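Local coordinates for protein 4-hydroxybenzoyl-CoA thioesterase (Staphylococcus aureus, PDB 6FDG) that probably hydrolyses acyl-CoA thioesters as a hotdog-fold thioesterase, the likely substrate being DHNA-CoA on the pathway to vitamin K2, at residues E72-K77 against Y92-E97; K66-P71 against L101-S106; E81-L86 against A132-Q137. All coordinates share one frame; numbering follows the deposited sequence.

Contact 1: E72-K77 against Y92-E97; sequences EKVKVK and YEIFNE
V74, V76 and I94 form the apolar centre. The side chains of V76 and I94, a non-hydrogen-bonded antiparallel pair, lie side by side, with V76 CG2 4.1 Å from I94 CG1. I94 CG2 reaches V74 CB at 3.9 Å. This face packs on helix 26-41, the central helix of the hotdog fold, through W29, A33, Y26 and F30.

Hydrogen-bonded pairs K75-F95 and K77-E93 flank the V76-I94 pair, each with two backbone bonds. K77 and E93 run alongside each other on the opposite face. K77 CG is anti to the backbone N (chi1 178°) and the chain stays extended beyond it. K77 CD comes 3.6 Å from E93 OE1, but K77 NZ stays 4.2 Å away, beyond a salt bridge. A water takes a bond from K77 NZ and gives a weak one to E93 OE1.

At the open end two carboxylates grip the backbone. E72 OE2 accepts the N-H of E97 almost straight (174°), on its anti side. E97 OE2 uses its anti lone pair for K73 N, at 3.0 Å.

These two bonds continue the strand pairing with side-chain acceptors. E72 OE2 and E97 OE2 lie 4.8 Å apart; the N-H each accepts would offset some repulsion.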
ATOM      1  N   GLU A  72     -11.863   5.731  12.385  1.00 20.79           N
ATOM      2  CA  GLU A  72     -13.173   6.124  11.847  1.00 21.49           C
ATOM      3  C   GLU A  72     -13.853   4.987  11.212  1.00 21.65           C
ATOM      4  O   GLU A  72     -13.224   4.252  10.386  1.00 20.65           O
ATOM      5  CB  GLU A  72     -13.006   7.195  10.744  1.00 23.11           C
ATOM      6  CG  GLU A  72     -14.198   8.045  10.355  1.00 23.57           C
ATOM      7  CD  GLU A  72     -14.339   9.355  11.121  1.00 30.77           C
ATOM      8  OE1 GLU A  72     -13.440   9.792  11.789  1.00 29.43           O
ATOM      9  OE2 GLU A  72     -15.392   9.949  11.060  1.00 30.28           O
ATOM     10  N   LYS A  73     -15.161   4.828  11.407  1.00 21.13           N
ATOM     11  CA  LYS A  73     -16.029   3.923  10.646  1.00 19.24           C
ATOM     12  C   LYS A  73     -16.774   4.755   9.666  1.00 20.57           C
ATOM     13  O   LYS A  73     -17.442   5.797   9.987  1.00 22.57           O
ATOM     14  CB  LYS A  73     -17.070   3.350  11.608  1.00 23.37           C
ATOM     15  CG  LYS A  73     -16.295   2.635  12.648  1.00 32.85           C
ATOM     16  CD  LYS A  73     -17.151   2.028  13.754  1.00 41.15           C
ATOM     17  CE  LYS A  73     -17.256   0.531  13.557  1.00 53.45           C
ATOM     18  NZ  LYS A  73     -16.174  -0.133  14.316  1.00 58.29           N
ATOM     19  N   VAL A  74     -16.618   4.523   8.381  1.00 18.42           N
ATOM     20  CA  VAL A  74     -17.287   5.276   7.324  1.00 18.86           C
ATOM     21  C   VAL A  74     -18.320   4.455   6.567  1.00 16.87           C
ATOM     22  O   VAL A  74     -18.288   3.200   6.631  1.00 18.85           O
ATOM     23  CB  VAL A  74     -16.253   5.863   6.328  1.00 18.48           C
ATOM     24  CG1 VAL A  74     -15.203   6.726   6.947  1.00 19.96           C
ATOM     25  CG2 VAL A  74     -15.604   4.771   5.456  1.00 18.34           C
ATOM     26  N   LYS A  75     -19.228   5.135   5.860  1.00 17.12           N
ATOM     27  CA  LYS A  75     -20.185   4.458   5.020  1.00 17.79           C
ATOM     28  C   LYS A  75     -20.017   4.992   3.644  1.00 19.54           C
ATOM     29  O   LYS A  75     -19.893   6.184   3.392  1.00 18.99           O
ATOM     30  CB  LYS A  75     -21.622   4.737   5.504  1.00 21.36           C
ATOM     31  CG  LYS A  75     -21.876   4.122   6.905  1.00 26.51           C
ATOM     32  CD  LYS A  75     -23.243   4.445   7.501  1.00 41.27           C
ATOM     33  CE  LYS A  75     -23.174   3.959   8.964  1.00 44.92           C
ATOM     34  NZ  LYS A  75     -22.674   2.528   9.080  1.00 44.00           N
ATOM     35  N   VAL A  76     -19.890   4.071   2.670  1.00 17.41           N
ATOM     36  CA  VAL A  76     -19.683   4.390   1.254  1.00 17.14           C
ATOM     37  C   VAL A  76     -20.948   4.088   0.476  1.00 16.41           C
ATOM     38  O   VAL A  76     -21.367   2.932   0.524  1.00 17.79           O
ATOM     39  CB  VAL A  76     -18.471   3.688   0.623  1.00 16.73           C
ATOM     40  CG1 VAL A  76     -18.304   4.240  -0.767  1.00 17.07           C
ATOM     41  CG2 VAL A  76     -17.246   3.840   1.482  1.00 18.50           C
ATOM     42  N   LYS A  77     -21.547   5.047  -0.147  1.00 16.54           N
ATOM     43  CA  LYS A  77     -22.748   4.927  -0.991  1.00 16.45           C
ATOM     44  C   LYS A  77     -22.228   4.797  -2.415  1.00 16.80           C
ATOM     45  O   LYS A  77     -21.494   5.677  -2.878  1.00 17.59           O
ATOM     46  CB  LYS A  77     -23.674   6.127  -0.817  1.00 17.40           C
ATOM     47  CG  LYS A  77     -24.915   6.081  -1.690  1.00 20.23           C
ATOM     48  CD  LYS A  77     -25.794   7.309  -1.358  1.00 23.88           C
ATOM     49  CE  LYS A  77     -27.108   7.257  -2.086  1.00 24.26           C
ATOM     50  NZ  LYS A  77     -27.926   8.487  -1.740  1.00 31.47           N
ATOM     51  N   TYR A  92     -19.587   7.505  -6.166  1.00 15.42           N
ATOM     52  CA  TYR A  92     -19.494   7.227  -4.750  1.00 15.10           C
ATOM     53  C   TYR A  92     -19.633   8.463  -3.890  1.00 15.65           C
ATOM     54  O   TYR A  92     -19.245   9.589  -4.275  1.00 16.93           O
ATOM     55  CB  TYR A  92     -18.093   6.702  -4.371  1.00 15.76           C
ATOM     56  CG  TYR A  92     -17.649   5.553  -5.283  1.00 15.17           C
ATOM     57  CD1 TYR A  92     -16.951   5.865  -6.479  1.00 15.79           C
ATOM     58  CD2 TYR A  92     -17.833   4.252  -4.950  1.00 15.95           C
ATOM     59  CE1 TYR A  92     -16.574   4.854  -7.367  1.00 15.31           C
ATOM     60  CE2 TYR A  92     -17.409   3.214  -5.828  1.00 15.38           C
ATOM     61  CZ  TYR A  92     -16.738   3.544  -6.983  1.00 15.08           C
ATOM     62  OH  TYR A  92     -16.272   2.497  -7.843  1.00 15.71           O
ATOM     63  N   GLU A  93     -20.157   8.246  -2.705  1.00 15.14           N
ATOM     64  CA  GLU A  93     -20.145   9.279  -1.600  1.00 15.63           C
ATOM     65  C   GLU A  93     -19.667   8.582  -0.371  1.00 16.92           C
ATOM     66  O   GLU A  93     -20.132   7.488  -0.048  1.00 17.92           O
ATOM     67  CB  GLU A  93     -21.576   9.845  -1.349  1.00 17.83           C
ATOM     68  CG  GLU A  93     -22.084  10.668  -2.459  1.00 18.70           C
ATOM     69  CD  GLU A  93     -23.554  11.142  -2.317  1.00 24.08           C
ATOM     70  OE1 GLU A  93     -24.271  10.520  -1.564  1.00 25.24           O
ATOM     71  OE2 GLU A  93     -23.857  12.019  -3.113  1.00 29.16           O
ATOM     72  N   ILE A  94     -18.760   9.210   0.386  1.00 16.52           N
ATOM     73  CA  ILE A  94     -18.293   8.663   1.647  1.00 17.49           C
ATOM     74  C   ILE A  94     -18.740   9.569   2.806  1.00 16.43           C
ATOM     75  O   ILE A  94     -18.515  10.802   2.758  1.00 18.13           O
ATOM     76  CB  ILE A  94     -16.790   8.548   1.745  1.00 16.40           C
ATOM     77  CG1 ILE A  94     -16.241   7.692   0.557  1.00 17.01           C
ATOM     78  CG2 ILE A  94     -16.379   7.984   3.079  1.00 18.83           C
ATOM     79  CD1 ILE A  94     -14.756   7.509   0.600  1.00 19.07           C
ATOM     80  N   PHE A  95     -19.463   8.960   3.748  1.00 16.86           N
ATOM     81  CA  PHE A  95     -19.908   9.680   4.980  1.00 17.65           C
ATOM     82  C   PHE A  95     -19.087   9.215   6.092  1.00 18.76           C
ATOM     83  O   PHE A  95     -18.800   8.039   6.350  1.00 19.50           O
ATOM     84  CB  PHE A  95     -21.411   9.369   5.164  1.00 18.63           C
ATOM     85  CG  PHE A  95     -22.286   9.834   4.043  1.00 19.28           C
ATOM     86  CD1 PHE A  95     -22.833  11.147   4.005  1.00 21.83           C
ATOM     87  CD2 PHE A  95     -22.559   8.991   2.951  1.00 20.24           C
ATOM     88  CE1 PHE A  95     -23.589  11.628   2.925  1.00 22.00           C
ATOM     89  CE2 PHE A  95     -23.327   9.474   1.888  1.00 23.20           C
ATOM     90  CZ  PHE A  95     -23.838  10.755   1.855  1.00 22.70           C
ATOM     91  N   ASN A  96     -18.731  10.218   6.950  1.00 21.56           N
ATOM     92  CA  ASN A  96     -18.013   9.928   8.165  1.00 23.30           C
ATOM     93  C   ASN A  96     -18.959   9.459   9.271  1.00 21.51           C
ATOM     94  O   ASN A  96     -20.138   9.411   9.102  1.00 24.19           O
ATOM     95  CB  ASN A  96     -17.046  11.058   8.495  1.00 22.85           C
ATOM     96  CG  ASN A  96     -17.700  12.294   9.111  1.00 22.97           C
ATOM     97  OD1 ASN A  96     -18.918  12.249   9.374  1.00 21.71           O
ATOM     98  ND2 ASN A  96     -17.004  13.389   9.078  1.00 24.48           N
ATOM     99  N   GLU A  97     -18.375   9.226  10.471  1.00 27.18           N
ATOM    100  CA  GLU A  97     -19.143   8.660  11.603  1.00 28.85           C
ATOM    101  C   GLU A  97     -20.203   9.658  12.134  1.00 29.55           C
ATOM    102  O   GLU A  97     -21.304   9.299  12.694  1.00 31.30           O
ATOM    103  CB  GLU A  97     -18.103   8.336  12.717  1.00 40.19           C
ATOM    104  CG  GLU A  97     -18.146   6.952  13.120  1.00 39.24           C
ATOM    105  CD  GLU A  97     -17.153   6.667  14.218  1.00 49.32           C
ATOM    106  OE1 GLU A  97     -17.426   6.948  15.407  1.00 50.97           O
ATOM    107  OE2 GLU A  97     -16.099   6.111  13.912  1.00 29.47           O
TER
HETATM  108  O   HOH W   1     -26.602  10.891  -3.345  1.00 58.26           O

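Contact 2: K66-P71 against L101-S106; sequences KSIFYP and LATTGS
A102 and T103 form a classic beta bulge, and K66 of the loop K66-P71 bonds to it. Both bulge residues face I94 of the neighbouring strand. The A102 carbonyl accepts the N-H of K66 at 3.0 Å. The N-H points fairly straight at the oxygen (160°), but the donor comes in from the side of the carbonyl, at a C=O...N angle of 127° and tilted from its plane.

A water links the K66 backbone to the T103 side chain. It donates to K66 O at 2.8 Å. It is also hydrogen-bonded to T103 OG1.

The bulge lies near the start of strand 101-113. This strand belongs to the sheet of the hotdog fold, between strands 88-95 and 57-64. The loop leaves strand 57-64 and crosses the end of the sheet on its way to strand 73-83. Its contact with A102 therefore carries on the pairing where strand 57-64 stops.

A102 CB sits 4.0 Å from I68 CG1. I68 CG1 is anti to the carbonyl carbon (chi1 -58°), and the branch runs on to CD1, which also lies 4.0 Å from T103 OG1. The I68 and T103 side chains cross at about a right angle. I68 also packs on Y26 and W29 of helix 26-41. On the exposed side, K66 CB rests 4.2 Å from A102 CB, and K66 CG passes the carbonyl oxygen of L101 at 3.9 Å. Farther along the loop, F69 meets F117 of the second subunit, and Y70 packs on L35 of the third.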
ATOM      1  N   LYS A  66     -13.752  16.724   3.224  1.00 19.91           N
ATOM      2  CA  LYS A  66     -13.302  16.737   4.600  1.00 22.30           C
ATOM      3  C   LYS A  66     -12.243  15.706   4.754  1.00 23.99           C
ATOM      4  O   LYS A  66     -12.419  14.563   4.266  1.00 24.74           O
ATOM      5  CB  LYS A  66     -14.467  16.403   5.609  1.00 23.22           C
ATOM      6  CG  LYS A  66     -15.588  17.391   5.602  1.00 29.97           C
ATOM      7  CD  LYS A  66     -16.525  17.057   6.757  1.00 34.24           C
ATOM      8  CE  LYS A  66     -17.057  18.284   7.491  1.00 53.79           C
ATOM      9  NZ  LYS A  66     -18.149  18.869   6.686  1.00 53.50           N
ATOM     10  N   SER A  67     -11.187  15.944   5.494  1.00 24.01           N
ATOM     11  CA  SER A  67     -10.271  14.901   5.930  1.00 23.50           C
ATOM     12  C   SER A  67     -10.928  13.816   6.732  1.00 24.17           C
ATOM     13  O   SER A  67     -11.958  14.106   7.505  1.00 26.36           O
ATOM     14  CB  SER A  67      -8.969  15.478   6.596  1.00 28.67           C
ATOM     15  OG  SER A  67      -8.228  16.163   5.622  1.00 33.33           O
ATOM     16  N   ILE A  68     -10.517  12.584   6.664  1.00 22.47           N
ATOM     17  CA  ILE A  68     -10.944  11.473   7.512  1.00 21.38           C
ATOM     18  C   ILE A  68      -9.800  11.173   8.460  1.00 24.34           C
ATOM     19  O   ILE A  68      -8.657  10.807   8.033  1.00 19.90           O
ATOM     20  CB  ILE A  68     -11.451  10.252   6.674  1.00 22.78           C
ATOM     21  CG1 ILE A  68     -12.624  10.720   5.779  1.00 23.22           C
ATOM     22  CG2 ILE A  68     -11.810   9.080   7.491  1.00 24.87           C
ATOM     23  CD1 ILE A  68     -13.143   9.689   4.794  1.00 20.82           C
ATOM     24  N   PHE A  69     -10.024  11.514   9.775  1.00 27.06           N
ATOM     25  CA  PHE A  69      -9.010  11.275  10.808  1.00 26.34           C
ATOM     26  C   PHE A  69      -9.236   9.909  11.372  1.00 26.90           C
ATOM     27  O   PHE A  69     -10.339   9.495  11.709  1.00 26.01           O
ATOM     28  CB  PHE A  69      -9.136  12.296  11.882  1.00 26.22           C
ATOM     29  CG  PHE A  69      -8.712  13.723  11.451  1.00 29.82           C
ATOM     30  CD1 PHE A  69      -9.644  14.538  10.870  1.00 28.90           C
ATOM     31  CD2 PHE A  69      -7.430  14.159  11.673  1.00 33.50           C
ATOM     32  CE1 PHE A  69      -9.299  15.813  10.463  1.00 35.12           C
ATOM     33  CE2 PHE A  69      -7.040  15.477  11.318  1.00 33.90           C
ATOM     34  CZ  PHE A  69      -7.998  16.263  10.675  1.00 38.13           C
ATOM     35  N   TYR A  70      -8.194   9.094  11.436  1.00 31.14           N
ATOM     36  CA  TYR A  70      -8.221   7.793  12.020  1.00 25.28           C
ATOM     37  C   TYR A  70      -8.334   7.930  13.686  1.00 24.16           C
ATOM     38  O   TYR A  70      -7.724   8.849  14.220  1.00 31.04           O
ATOM     39  CB  TYR A  70      -6.875   7.145  11.718  1.00 33.92           C
ATOM     40  CG  TYR A  70      -6.716   5.850  12.453  1.00 24.89           C
ATOM     41  CD1 TYR A  70      -7.203   4.678  11.969  1.00 27.16           C
ATOM     42  CD2 TYR A  70      -6.192   5.834  13.788  1.00 30.39           C
ATOM     43  CE1 TYR A  70      -7.167   3.518  12.698  1.00 27.52           C
ATOM     44  CE2 TYR A  70      -6.109   4.662  14.497  1.00 26.03           C
ATOM     45  CZ  TYR A  70      -6.542   3.475  13.835  1.00 28.62           C
ATOM     46  OH  TYR A  70      -6.500   2.360  14.584  1.00 29.87           O
ATOM     47  N   PRO A  71      -9.016   7.041  14.313  1.00 23.18           N
ATOM     48  CA  PRO A  71      -9.859   5.975  13.867  1.00 23.27           C
ATOM     49  C   PRO A  71     -11.194   6.514  13.222  1.00 25.03           C
ATOM     50  O   PRO A  71     -11.664   7.641  13.572  1.00 25.82           O
ATOM     51  CB  PRO A  71     -10.097   5.120  15.073  1.00 32.01           C
ATOM     52  CG  PRO A  71     -10.116   6.123  16.143  1.00 29.86           C
ATOM     53  CD  PRO A  71      -9.117   7.194  15.793  1.00 29.04           C
ATOM     54  N   LEU A 101     -20.857  14.391   4.752  1.00 19.29           N
ATOM     55  CA  LEU A 101     -20.235  14.042   3.419  1.00 19.64           C
ATOM     56  C   LEU A 101     -18.756  14.408   3.370  1.00 20.56           C
ATOM     57  O   LEU A 101     -18.407  15.630   3.488  1.00 22.69           O
ATOM     58  CB  LEU A 101     -20.981  14.714   2.352  1.00 20.68           C
ATOM     59  CG  LEU A 101     -20.462  14.348   0.889  1.00 21.29           C
ATOM     60  CD1 LEU A 101     -20.660  12.911   0.604  1.00 21.64           C
ATOM     61  CD2 LEU A 101     -21.071  15.306  -0.083  1.00 24.22           C
ATOM     62  N   ALA A 102     -17.887  13.389   3.423  1.00 17.72           N
ATOM     63  CA  ALA A 102     -16.437  13.593   3.466  1.00 18.22           C
ATOM     64  C   ALA A 102     -15.786  13.648   2.060  1.00 17.96           C
ATOM     65  O   ALA A 102     -14.762  14.229   1.840  1.00 17.86           O
ATOM     66  CB  ALA A 102     -15.772  12.640   4.327  1.00 18.44           C
ATOM     67  N   THR A 103     -16.365  12.858   1.136  1.00 17.40           N
ATOM     68  CA  THR A 103     -15.733  12.600  -0.153  1.00 16.69           C
ATOM     69  C   THR A 103     -16.731  12.191  -1.192  1.00 17.08           C
ATOM     70  O   THR A 103     -17.724  11.516  -0.859  1.00 16.84           O
ATOM     71  CB  THR A 103     -14.754  11.333   0.030  1.00 18.28           C
ATOM     72  OG1 THR A 103     -14.283  11.215   1.316  1.00 18.15           O
ATOM     73  CG2 THR A 103     -13.739  11.327  -1.020  1.00 19.61           C
ATOM     74  N   THR A 104     -16.511  12.572  -2.431  1.00 17.25           N
ATOM     75  CA  THR A 104     -17.241  12.079  -3.573  1.00 16.12           C
ATOM     76  C   THR A 104     -16.257  11.595  -4.586  1.00 16.62           C
ATOM     77  O   THR A 104     -15.028  11.861  -4.481  1.00 17.29           O
ATOM     78  CB  THR A 104     -18.145  13.115  -4.225  1.00 18.12           C
ATOM     79  OG1 THR A 104     -17.400  14.216  -4.706  1.00 20.79           O
ATOM     80  CG2 THR A 104     -19.145  13.650  -3.164  1.00 20.10           C
ATOM     81  N   GLY A 105     -16.683  10.759  -5.548  1.00 16.49           N
ATOM     82  CA  GLY A 105     -15.732  10.410  -6.641  1.00 16.04           C
ATOM     83  C   GLY A 105     -16.397   9.523  -7.615  1.00 15.37           C
ATOM     84  O   GLY A 105     -17.672   9.275  -7.563  1.00 16.07           O
ATOM     85  N   SER A 106     -15.643   9.014  -8.571  1.00 14.26           N
ATOM     86  CA  SER A 106     -16.145   8.159  -9.604  1.00 15.21           C
ATOM     87  C   SER A 106     -15.055   7.286 -10.146  1.00 14.87           C
ATOM     88  O   SER A 106     -13.845   7.595 -10.048  1.00 15.93           O
ATOM     89  CB  SER A 106     -16.775   8.921 -10.747  1.00 17.23           C
ATOM     90  OG  SER A 106     -15.876   9.791 -11.380  1.00 20.53           O
TER
HETATM   91  O   HOH W   2     -12.086  12.710   2.192  1.00 21.72           O

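Contact 3: E81-L86 against A132-Q137; sequences EKYSRL and AYSKVQ
Strand residues K82-Y83 pass beside helix 127-141, and Y83 and Q137 have the nearest CA atoms, 6.5 Å apart. Y83 carries most of the contact. Its CG is anti to the backbone N, and its side chain sets out toward the helix. Y133 CB sits over the centre of the Y83 ring in a CH-pi contact, 3.5 Å from the centroid and only 7° off the ring normal. The Y133 ring turns off to one side, its CD2 still 3.7 Å from Y83 CD1. The ring planes meet obliquely, at 48°. S134 OG, hydrogen-bonded to H130 O, approaches Y83 CE2 obliquely at 3.5 Å.

E81 and K82 both face V89 of the partner strand, a classic beta bulge. The chain turns a corner at E81, just before it reaches the helix.

Q137 meets the backbone beyond that corner. Its chain bends at chi2, and OE1 accepts the N-H of Y83 at 3.0 Å. The bond is bent (139° at the hydrogen), and the donor lies somewhat out of the amide plane. Y83 OH bonds to H130 of the same helix, and Y133 OH to Y90 of strand 88-95.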
ATOM      1  N   GLU A  81     -23.750   5.415 -12.343  1.00 17.77           N
ATOM      2  CA  GLU A  81     -24.240   6.622 -13.003  1.00 18.91           C
ATOM      3  C   GLU A  81     -24.528   6.359 -14.429  1.00 20.08           C
ATOM      4  O   GLU A  81     -25.484   6.918 -14.996  1.00 22.31           O
ATOM      5  CB  GLU A  81     -23.200   7.715 -12.827  1.00 20.91           C
ATOM      6  CG  GLU A  81     -23.604   9.078 -13.374  1.00 24.55           C
ATOM      7  CD  GLU A  81     -24.809   9.681 -12.747  1.00 29.74           C
ATOM      8  OE1 GLU A  81     -25.218   9.361 -11.567  1.00 32.47           O
ATOM      9  OE2 GLU A  81     -25.295  10.680 -13.384  1.00 37.41           O
ATOM     10  N   LYS A  82     -23.685   5.563 -15.099  1.00 18.46           N
ATOM     11  CA  LYS A  82     -23.867   5.290 -16.531  1.00 20.27           C
ATOM     12  C   LYS A  82     -23.457   3.841 -16.811  1.00 19.20           C
ATOM     13  O   LYS A  82     -22.339   3.432 -16.452  1.00 19.90           O
ATOM     14  CB  LYS A  82     -23.001   6.193 -17.393  1.00 22.77           C
ATOM     15  CG  LYS A  82     -23.067   7.734 -17.122  1.00 31.19           C
ATOM     16  CD  LYS A  82     -21.836   8.538 -17.567  1.00 40.54           C
ATOM     17  CE  LYS A  82     -22.164  10.037 -17.510  1.00 45.65           C
ATOM     18  NZ  LYS A  82     -21.731  10.734 -18.774  1.00 53.64           N
ATOM     19  N   TYR A  83     -24.301   3.064 -17.478  1.00 20.87           N
ATOM     20  CA  TYR A  83     -23.980   1.738 -17.926  1.00 18.46           C
ATOM     21  C   TYR A  83     -24.056   1.644 -19.390  1.00 19.44           C
ATOM     22  O   TYR A  83     -25.083   2.091 -20.002  1.00 21.15           O
ATOM     23  CB  TYR A  83     -24.942   0.711 -17.288  1.00 19.57           C
ATOM     24  CG  TYR A  83     -24.829  -0.616 -17.963  1.00 20.11           C
ATOM     25  CD1 TYR A  83     -23.684  -1.407 -17.765  1.00 19.72           C
ATOM     26  CD2 TYR A  83     -25.794  -1.146 -18.820  1.00 21.00           C
ATOM     27  CE1 TYR A  83     -23.513  -2.594 -18.420  1.00 19.38           C
ATOM     28  CE2 TYR A  83     -25.617  -2.356 -19.479  1.00 20.35           C
ATOM     29  CZ  TYR A  83     -24.473  -3.058 -19.277  1.00 20.59           C
ATOM     30  OH  TYR A  83     -24.205  -4.268 -19.876  1.00 22.23           O
ATOM     31  N   SER A  84     -23.081   1.073 -20.062  1.00 18.96           N
ATOM     32  CA  SER A  84     -23.176   0.628 -21.437  1.00 20.45           C
ATOM     33  C   SER A  84     -22.469  -0.730 -21.464  1.00 19.28           C
ATOM     34  O   SER A  84     -21.766  -1.150 -20.543  1.00 19.82           O
ATOM     35  CB  SER A  84     -22.549   1.533 -22.413  1.00 22.65           C
ATOM     36  OG  SER A  84     -21.142   1.438 -22.439  1.00 24.43           O
ATOM     37  N   ARG A  85     -22.720  -1.477 -22.571  1.00 20.80           N
ATOM     38  CA  ARG A  85     -22.106  -2.826 -22.639  1.00 20.45           C
ATOM     39  C   ARG A  85     -20.567  -2.753 -22.746  1.00 19.44           C
ATOM     40  O   ARG A  85     -19.942  -3.795 -22.452  1.00 23.16           O
ATOM     41  CB  ARG A  85     -22.589  -3.486 -23.945  1.00 26.41           C
ATOM     42  CG  ARG A  85     -24.099  -3.572 -24.173  1.00 33.21           C
ATOM     43  CD  ARG A  85     -24.517  -3.533 -25.669  1.00 31.79           C
ATOM     44  NE  ARG A  85     -25.818  -3.908 -25.962  1.00 35.84           N
ATOM     45  CZ  ARG A  85     -26.889  -3.125 -25.919  1.00 47.03           C
ATOM     46  NH1 ARG A  85     -26.835  -1.848 -25.578  1.00 51.30           N
ATOM     47  NH2 ARG A  85     -28.069  -3.663 -26.172  1.00 55.09           N
ATOM     48  N   LEU A  86     -19.960  -1.631 -23.040  1.00 18.58           N
ATOM     49  CA  LEU A  86     -18.560  -1.499 -23.095  1.00 18.72           C
ATOM     50  C   LEU A  86     -17.914  -0.829 -21.849  1.00 19.35           C
ATOM     51  O   LEU A  86     -16.695  -1.054 -21.653  1.00 22.82           O
ATOM     52  CB  LEU A  86     -18.139  -0.760 -24.317  1.00 20.56           C
ATOM     53  CG  LEU A  86     -18.289  -1.620 -25.656  1.00 22.85           C
ATOM     54  CD1 LEU A  86     -18.015  -0.720 -26.832  1.00 26.32           C
ATOM     55  CD2 LEU A  86     -17.403  -2.793 -25.705  1.00 24.23           C
ATOM     56  N   ALA A 132     -29.166  -7.373 -15.712  1.00 21.48           N
ATOM     57  CA  ALA A 132     -29.312  -6.690 -14.385  1.00 21.17           C
ATOM     58  C   ALA A 132     -28.886  -5.217 -14.455  1.00 20.54           C
ATOM     59  O   ALA A 132     -29.657  -4.315 -14.060  1.00 19.97           O
ATOM     60  CB  ALA A 132     -28.622  -7.414 -13.342  1.00 21.92           C
ATOM     61  N   TYR A 133     -27.737  -4.977 -15.156  1.00 18.38           N
ATOM     62  CA  TYR A 133     -27.311  -3.583 -15.269  1.00 19.30           C
ATOM     63  C   TYR A 133     -28.201  -2.720 -16.092  1.00 18.84           C
ATOM     64  O   TYR A 133     -28.381  -1.539 -15.887  1.00 19.30           O
ATOM     65  CB  TYR A 133     -25.791  -3.530 -15.769  1.00 17.59           C
ATOM     66  CG  TYR A 133     -24.766  -3.712 -14.656  1.00 18.05           C
ATOM     67  CD1 TYR A 133     -24.599  -4.851 -13.975  1.00 19.59           C
ATOM     68  CD2 TYR A 133     -23.977  -2.649 -14.304  1.00 17.90           C
ATOM     69  CE1 TYR A 133     -23.666  -5.004 -12.956  1.00 21.98           C
ATOM     70  CE2 TYR A 133     -23.004  -2.780 -13.295  1.00 19.33           C
ATOM     71  CZ  TYR A 133     -22.919  -3.883 -12.607  1.00 19.08           C
ATOM     72  OH  TYR A 133     -21.982  -4.057 -11.567  1.00 22.65           O
ATOM     73  N   SER A 134     -28.773  -3.311 -17.168  1.00 21.10           N
ATOM     74  CA  SER A 134     -29.646  -2.627 -18.045  1.00 20.72           C
ATOM     75  C   SER A 134     -30.995  -2.326 -17.290  1.00 19.70           C
ATOM     76  O   SER A 134     -31.490  -1.200 -17.467  1.00 21.99           O
ATOM     77  CB  SER A 134     -30.020  -3.465 -19.306  1.00 25.31           C
ATOM     78  OG  SER A 134     -28.882  -3.530 -20.149  1.00 28.43           O
ATOM     79  N   LYS A 135     -31.456  -3.220 -16.527  1.00 20.21           N
ATOM     80  CA  LYS A 135     -32.672  -2.992 -15.705  1.00 22.48           C
ATOM     81  C   LYS A 135     -32.429  -1.850 -14.716  1.00 21.75           C
ATOM     82  O   LYS A 135     -33.215  -0.934 -14.622  1.00 22.26           O
ATOM     83  CB  LYS A 135     -33.057  -4.220 -14.968  1.00 25.77           C
ATOM     84  CG  LYS A 135     -34.201  -4.112 -13.931  1.00 29.72           C
ATOM     85  CD  LYS A 135     -34.539  -5.469 -13.295  1.00 37.68           C
ATOM     86  CE  LYS A 135     -35.706  -5.391 -12.300  1.00 50.94           C
ATOM     87  NZ  LYS A 135     -36.869  -4.645 -12.907  1.00 58.92           N
ATOM     88  N   VAL A 136     -31.249  -1.916 -14.021  1.00 20.05           N
ATOM     89  CA  VAL A 136     -30.889  -0.827 -13.091  1.00 18.14           C
ATOM     90  C   VAL A 136     -30.821   0.459 -13.761  1.00 18.25           C
ATOM     91  O   VAL A 136     -31.256   1.488 -13.243  1.00 20.07           O
ATOM     92  CB  VAL A 136     -29.595  -1.244 -12.283  1.00 18.92           C
ATOM     93  CG1 VAL A 136     -29.076  -0.024 -11.549  1.00 19.72           C
ATOM     94  CG2 VAL A 136     -29.881  -2.357 -11.324  1.00 22.03           C
ATOM     95  N   GLN A 137     -30.187   0.545 -14.933  1.00 19.35           N
ATOM     96  CA  GLN A 137     -30.050   1.773 -15.632  1.00 19.30           C
ATOM     97  C   GLN A 137     -31.458   2.438 -15.952  1.00 19.83           C
ATOM     98  O   GLN A 137     -31.656   3.649 -15.802  1.00 21.85           O
ATOM     99  CB  GLN A 137     -29.267   1.670 -17.005  1.00 20.84           C
ATOM    100  CG  GLN A 137     -29.091   2.959 -17.757  1.00 24.45           C
ATOM    101  CD  GLN A 137     -28.289   3.913 -16.955  1.00 28.71           C
ATOM    102  OE1 GLN A 137     -27.089   3.696 -16.726  1.00 25.12           O
ATOM    103  NE2 GLN A 137     -28.898   4.965 -16.455  1.00 30.92           N
TER

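In the fold
The contacts share one curved, largely antiparallel sheet. Contacts 1 and 2 are neighbours, with centres about 7 Å apart. Strands 88-95 and 101-113 join them, through probable hydrogen bonds from A102 N to I94 O and from I94 N to T103 O. Contact 3 lies across the chain's centre, its own centre about 24 Å from that of contact 1 and about 27 Å from that of contact 2. It uses the far end of strand 73-83, which also serves contact 1. Along the chain, both segments of contact 1 fall between those of contact 2, while contact 3 alternates with each. Helix 127-141 joins one end of the hotdog sheet; the loop K66-P71 borders the other, near two further subunits.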